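Local coordinates for protein ten1 (Schizosaccharomyces pombe, PDB 3KF6) that is required for telomere maintenance, probably binds single-stranded telomeric DNA and pairs with Stn1 in a complex resembling Rpa2-Rpa3, at residues 5-17 with 92-104. Numbering follows the deposited sequence.
Sequences DSAKLIFINQIND and PRYRQMVSERQKC
L9 and V98 meet where the C-terminal helix 91-103 of this OB fold packs against the segment that follows the short strand 8-9, whose I12 packs on strands 23-34, 37-42 and 45-50 of the barrel. A chi1 of -178° sets CG opposite the backbone N and sends the branch of L9 at the helix: CG and CD2 lie against CG2 of V98, and CD1 comes to 3.8 Å from OH of Y94. CD2 also borders R101, whose NH1 hydrogen-bonds to O of D72 of the Stn1 chain and whose guanidinium makes a cation-pi contact with W136 of the same chain, so the contact adjoins the subunit interface. O of L9 accepts a hydrogen bond from NE2 of Q102 on a lone pair, in the carbonyl plane. At I10, O reaches OH of Y94 through a water that donates to it. F11 lays one ring face over V98, CG1 standing 3.8 Å from the ring centroid in a CH-pi contact, while R95 O lies at the ring edge. Q14 then meets Q102 amide to amide, the planes 29° apart. Replacing Q14 by an alanine would probably cost both amide bonds and the acceptor of F11 N, leaving Q102 held by L9 but its amide less firmly fixed. OE1 of Q14 accepts from F11 N and, at 2.9 Å, from Q102 NE2; NE2 of Q14 donates back to Q102 OE1 at 3.0 Å.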
loop_
_atom_site.group_PDB
_atom_site.type_symbol
_atom_site.label_atom_id
_atom_site.label_comp_id
_atom_site.label_asym_id
_atom_site.label_seq_id
_atom_site.Cartn_x
_atom_site.Cartn_y
_atom_site.Cartn_z
ATOM N N ASP B 5 -10.557 0.753 -4.765
ATOM C CA ASP B 5 -10.605 -0.183 -3.650
ATOM C C ASP B 5 -9.203 -0.561 -3.188
ATOM O O ASP B 5 -8.262 -0.576 -3.982
ATOM C CB ASP B 5 -11.421 -1.436 -4.025
ATOM C CG ASP B 5 -10.959 -2.089 -5.328
ATOM O OD1 ASP B 5 -10.588 -1.371 -6.273
ATOM O OD2 ASP B 5 -10.995 -3.334 -5.414
ATOM N N SER B 6 -9.078 -0.839 -1.893
ATOM C CA SER B 6 -7.804 -1.214 -1.287
ATOM C C SER B 6 -7.581 -2.714 -1.425
ATOM O O SER B 6 -8.493 -3.511 -1.215
ATOM C CB SER B 6 -7.806 -0.821 0.195
ATOM O OG SER B 6 -6.594 -1.195 0.828
ATOM N N ALA B 7 -6.358 -3.096 -1.774
ATOM C CA ALA B 7 -6.033 -4.505 -1.943
ATOM C C ALA B 7 -5.925 -5.252 -0.614
ATOM O O ALA B 7 -5.542 -4.680 0.415
ATOM C CB ALA B 7 -4.724 -4.640 -2.727
ATOM N N LYS B 8 -6.307 -6.527 -0.627
ATOM C CA LYS B 8 -6.196 -7.373 0.557
ATOM C C LYS B 8 -4.846 -8.065 0.451
ATOM O O LYS B 8 -4.586 -8.783 -0.518
ATOM C CB LYS B 8 -7.298 -8.437 0.588
ATOM C CG LYS B 8 -8.600 -7.966 1.202
ATOM C CD LYS B 8 -9.664 -9.054 1.130
ATOM C CE LYS B 8 -9.237 -10.334 1.835
ATOM N NZ LYS B 8 -10.247 -11.423 1.630
ATOM N N LEU B 9 -3.988 -7.837 1.438
ATOM C CA LEU B 9 -2.661 -8.439 1.463
ATOM C C LEU B 9 -2.785 -9.862 1.988
ATOM O O LEU B 9 -3.114 -10.070 3.156
ATOM C CB LEU B 9 -1.741 -7.611 2.361
ATOM C CG LEU B 9 -0.285 -8.053 2.487
ATOM C CD1 LEU B 9 0.402 -8.001 1.123
ATOM C CD2 LEU B 9 0.420 -7.132 3.482
ATOM N N ILE B 10 -2.504 -10.838 1.127
ATOM C CA ILE B 10 -2.637 -12.245 1.505
ATOM C C ILE B 10 -1.526 -13.135 0.957
ATOM O O ILE B 10 -0.642 -12.681 0.241
ATOM C CB ILE B 10 -3.952 -12.819 0.968
ATOM C CG1 ILE B 10 -3.958 -12.722 -0.561
ATOM C CG2 ILE B 10 -5.136 -12.061 1.544
ATOM C CD1 ILE B 10 -5.139 -13.417 -1.217
ATOM N N PHE B 11 -1.586 -14.417 1.308
ATOM C CA PHE B 11 -0.631 -15.389 0.799
ATOM C C PHE B 11 -1.342 -16.066 -0.360
ATOM O O PHE B 11 -2.570 -16.040 -0.437
ATOM C CB PHE B 11 -0.295 -16.450 1.855
ATOM C CG PHE B 11 0.421 -15.910 3.052
ATOM C CD1 PHE B 11 -0.262 -15.696 4.243
ATOM C CD2 PHE B 11 1.775 -15.607 2.988
ATOM C CE1 PHE B 11 0.398 -15.187 5.360
ATOM C CE2 PHE B 11 2.444 -15.097 4.098
ATOM C CZ PHE B 11 1.751 -14.888 5.288
ATOM N N ILE B 12 -0.581 -16.667 -1.267
ATOM C CA ILE B 12 -1.196 -17.341 -2.396
ATOM C C ILE B 12 -2.155 -18.429 -1.920
ATOM O O ILE B 12 -3.218 -18.625 -2.511
ATOM C CB ILE B 12 -0.124 -17.941 -3.330
ATOM C CG1 ILE B 12 0.536 -16.807 -4.126
ATOM C CG2 ILE B 12 -0.754 -18.974 -4.272
ATOM C CD1 ILE B 12 1.638 -17.263 -5.060
ATOM N N ASN B 13 -1.791 -19.116 -0.840
ATOM C CA ASN B 13 -2.635 -20.180 -0.306
ATOM C C ASN B 13 -3.982 -19.690 0.228
ATOM O O ASN B 13 -4.831 -20.503 0.599
ATOM C CB ASN B 13 -1.893 -20.952 0.796
ATOM C CG ASN B 13 -1.556 -20.092 1.998
ATOM O OD1 ASN B 13 -2.430 -19.456 2.586
ATOM N ND2 ASN B 13 -0.281 -20.079 2.378
ATOM N N GLN B 14 -4.185 -18.375 0.267
ATOM C CA GLN B 14 -5.442 -17.814 0.764
ATOM C C GLN B 14 -6.315 -17.257 -0.353
ATOM O O GLN B 14 -7.441 -16.826 -0.117
ATOM C CB GLN B 14 -5.176 -16.690 1.775
ATOM C CG GLN B 14 -4.366 -17.098 2.988
ATOM C CD GLN B 14 -4.022 -15.908 3.862
ATOM O OE1 GLN B 14 -3.464 -14.918 3.383
ATOM N NE2 GLN B 14 -4.351 -15.995 5.148
ATOM N N ILE B 15 -5.797 -17.256 -1.576
ATOM C CA ILE B 15 -6.556 -16.719 -2.695
ATOM C C ILE B 15 -7.927 -17.371 -2.859
ATOM O O ILE B 15 -8.910 -16.685 -3.130
ATOM C CB ILE B 15 -5.760 -16.846 -4.011
ATOM C CG1 ILE B 15 -4.526 -15.942 -3.941
ATOM C CG2 ILE B 15 -6.633 -16.451 -5.193
ATOM C CD1 ILE B 15 -3.588 -16.071 -5.128
ATOM N N ASN B 16 -7.990 -18.687 -2.683
ATOM C CA ASN B 16 -9.252 -19.405 -2.827
ATOM C C ASN B 16 -10.211 -19.174 -1.663
ATOM O O ASN B 16 -11.331 -19.685 -1.667
ATOM C CB ASN B 16 -8.996 -20.904 -3.007
ATOM C CG ASN B 16 -8.256 -21.214 -4.293
ATOM O OD1 ASN B 16 -8.522 -20.610 -5.332
ATOM N ND2 ASN B 16 -7.330 -22.166 -4.233
ATOM N N ASP B 17 -9.769 -18.412 -0.667
ATOM C CA ASP B 17 -10.615 -18.094 0.478
ATOM C C ASP B 17 -11.297 -16.754 0.229
ATOM O O ASP B 17 -12.179 -16.347 0.984
ATOM C CB ASP B 17 -9.794 -17.987 1.768
ATOM C CG ASP B 17 -9.183 -19.304 2.187
ATOM O OD1 ASP B 17 -9.895 -20.323 2.141
ATOM O OD2 ASP B 17 -7.995 -19.318 2.577
ATOM N N PRO B 92 11.219 -14.594 5.010
ATOM C CA PRO B 92 10.754 -14.873 6.372
ATOM C C PRO B 92 10.138 -13.661 7.067
ATOM O O PRO B 92 9.112 -13.787 7.739
ATOM C CB PRO B 92 12.017 -15.371 7.072
ATOM C CG PRO B 92 12.771 -16.037 5.952
ATOM C CD PRO B 92 12.617 -15.026 4.837
ATOM N N ARG B 93 10.760 -12.495 6.911
ATOM C CA ARG B 93 10.243 -11.285 7.545
ATOM C C ARG B 93 8.970 -10.835 6.840
ATOM O O ARG B 93 8.015 -10.390 7.479
ATOM C CB ARG B 93 11.298 -10.172 7.524
ATOM C CG ARG B 93 12.623 -10.582 8.166
ATOM C CD ARG B 93 13.011 -9.774 9.397
ATOM N NE ARG B 93 12.096 -9.942 10.521
ATOM C CZ ARG B 93 12.430 -9.740 11.797
ATOM N NH1 ARG B 93 13.660 -9.369 12.121
ATOM N NH2 ARG B 93 11.527 -9.896 12.752
ATOM N N TYR B 94 8.949 -10.954 5.516
ATOM C CA TYR B 94 7.753 -10.581 4.769
ATOM C C TYR B 94 6.543 -11.422 5.192
ATOM O O TYR B 94 5.465 -10.881 5.454
ATOM C CB TYR B 94 7.991 -10.737 3.263
ATOM C CG TYR B 94 6.726 -10.656 2.438
ATOM C CD1 TYR B 94 6.013 -11.807 2.111
ATOM C CD2 TYR B 94 6.215 -9.427 2.022
ATOM C CE1 TYR B 94 4.825 -11.742 1.398
ATOM C CE2 TYR B 94 5.022 -9.350 1.303
ATOM C CZ TYR B 94 4.335 -10.515 0.997
ATOM O OH TYR B 94 3.153 -10.450 0.295
ATOM N N ARG B 95 6.701 -12.742 5.271
ATOM C CA ARG B 95 5.556 -13.552 5.661
ATOM C C ARG B 95 5.150 -13.283 7.107
ATOM O O ARG B 95 3.970 -13.324 7.438
ATOM C CB ARG B 95 5.823 -15.046 5.432
ATOM C CG ARG B 95 6.962 -15.656 6.192
ATOM C CD ARG B 95 6.989 -17.154 5.906
ATOM N NE ARG B 95 7.922 -17.856 6.771
ATOM C CZ ARG B 95 9.091 -18.347 6.381
ATOM N NH1 ARG B 95 9.492 -18.225 5.121
ATOM N NH2 ARG B 95 9.857 -18.964 7.262
ATOM N N GLN B 96 6.127 -12.984 7.955
ATOM C CA GLN B 96 5.846 -12.677 9.353
ATOM C C GLN B 96 4.933 -11.453 9.432
ATOM O O GLN B 96 3.938 -11.457 10.151
ATOM C CB GLN B 96 7.148 -12.406 10.109
ATOM C CG GLN B 96 6.966 -11.837 11.523
ATOM C CD GLN B 96 8.290 -11.582 12.224
ATOM O OE1 GLN B 96 9.220 -11.041 11.634
ATOM N NE2 GLN B 96 8.374 -11.962 13.496
ATOM N N MET B 97 5.256 -10.412 8.669
ATOM C CA MET B 97 4.448 -9.198 8.694
ATOM C C MET B 97 3.081 -9.352 8.035
ATOM O O MET B 97 2.118 -8.727 8.469
ATOM C CB MET B 97 5.204 -8.027 8.058
ATOM C CG MET B 97 6.512 -7.677 8.760
ATOM S SD MET B 97 6.395 -7.607 10.572
ATOM C CE MET B 97 8.088 -8.041 11.017
ATOM N N VAL B 98 2.987 -10.161 6.980
ATOM C CA VAL B 98 1.702 -10.370 6.326
ATOM C C VAL B 98 0.782 -11.046 7.337
ATOM O O VAL B 98 -0.383 -10.685 7.464
ATOM C CB VAL B 98 1.807 -11.287 5.080
ATOM C CG1 VAL B 98 0.410 -11.675 4.595
ATOM C CG2 VAL B 98 2.555 -10.572 3.971
ATOM N N SER B 99 1.321 -12.032 8.045
ATOM C CA SER B 99 0.548 -12.748 9.050
ATOM C C SER B 99 0.137 -11.824 10.184
ATOM O O SER B 99 -1.017 -11.833 10.597
ATOM C CB SER B 99 1.348 -13.926 9.612
ATOM O OG SER B 99 1.387 -14.993 8.685
ATOM N N GLU B 100 1.075 -11.017 10.675
ATOM C CA GLU B 100 0.768 -10.097 11.767
ATOM C C GLU B 100 -0.314 -9.097 11.384
ATOM O O GLU B 100 -1.202 -8.801 12.179
ATOM C CB GLU B 100 2.025 -9.345 12.213
ATOM C CG GLU B 100 2.964 -10.161 13.064
ATOM C CD GLU B 100 2.261 -10.759 14.272
ATOM O OE1 GLU B 100 2.012 -11.981 14.268
ATOM O OE2 GLU B 100 1.946 -10.001 15.216
ATOM N N ARG B 101 -0.242 -8.571 10.166
ATOM C CA ARG B 101 -1.246 -7.611 9.728
ATOM C C ARG B 101 -2.644 -8.211 9.677
ATOM O O ARG B 101 -3.626 -7.506 9.875
ATOM C CB ARG B 101 -0.888 -7.035 8.354
ATOM C CG ARG B 101 0.297 -6.105 8.399
ATOM C CD ARG B 101 0.393 -5.297 7.137
ATOM N NE ARG B 101 -0.812 -4.498 6.909
ATOM C CZ ARG B 101 -0.954 -3.653 5.894
ATOM N NH1 ARG B 101 0.034 -3.494 5.023
ATOM N NH2 ARG B 101 -2.089 -2.980 5.736
ATOM N N GLN B 102 -2.738 -9.507 9.405
ATOM C CA GLN B 102 -4.040 -10.163 9.341
ATOM C C GLN B 102 -4.560 -10.436 10.750
ATOM O O GLN B 102 -5.770 -10.433 10.986
ATOM C CB GLN B 102 -3.940 -11.484 8.559
ATOM C CG GLN B 102 -3.556 -11.304 7.102
ATOM C CD GLN B 102 -3.491 -12.617 6.333
ATOM O OE1 GLN B 102 -3.443 -13.701 6.917
ATOM N NE2 GLN B 102 -3.469 -12.519 5.013
ATOM N N LYS B 103 -3.639 -10.643 11.686
ATOM C CA LYS B 103 -4.006 -10.954 13.065
ATOM C C LYS B 103 -4.185 -9.754 14.001
ATOM O O LYS B 103 -4.958 -9.832 14.961
ATOM C CB LYS B 103 -2.978 -11.918 13.661
ATOM C CG LYS B 103 -2.875 -13.239 12.903
ATOM C CD LYS B 103 -1.734 -14.097 13.433
ATOM C CE LYS B 103 -1.549 -15.355 12.594
ATOM N NZ LYS B 103 -2.730 -16.263 12.653
ATOM N N CYS B 104 -3.476 -8.656 13.736
ATOM C CA CYS B 104 -3.581 -7.459 14.579
ATOM C C CYS B 104 -4.678 -6.535 14.056
ATOM O O CYS B 104 -4.790 -6.303 12.850
ATOM C CB CYS B 104 -2.244 -6.714 14.619
ATOM S SG CYS B 104 -0.872 -7.727 15.207
HETATM O O HOH W 1 1.946 -12.894 -0.303
#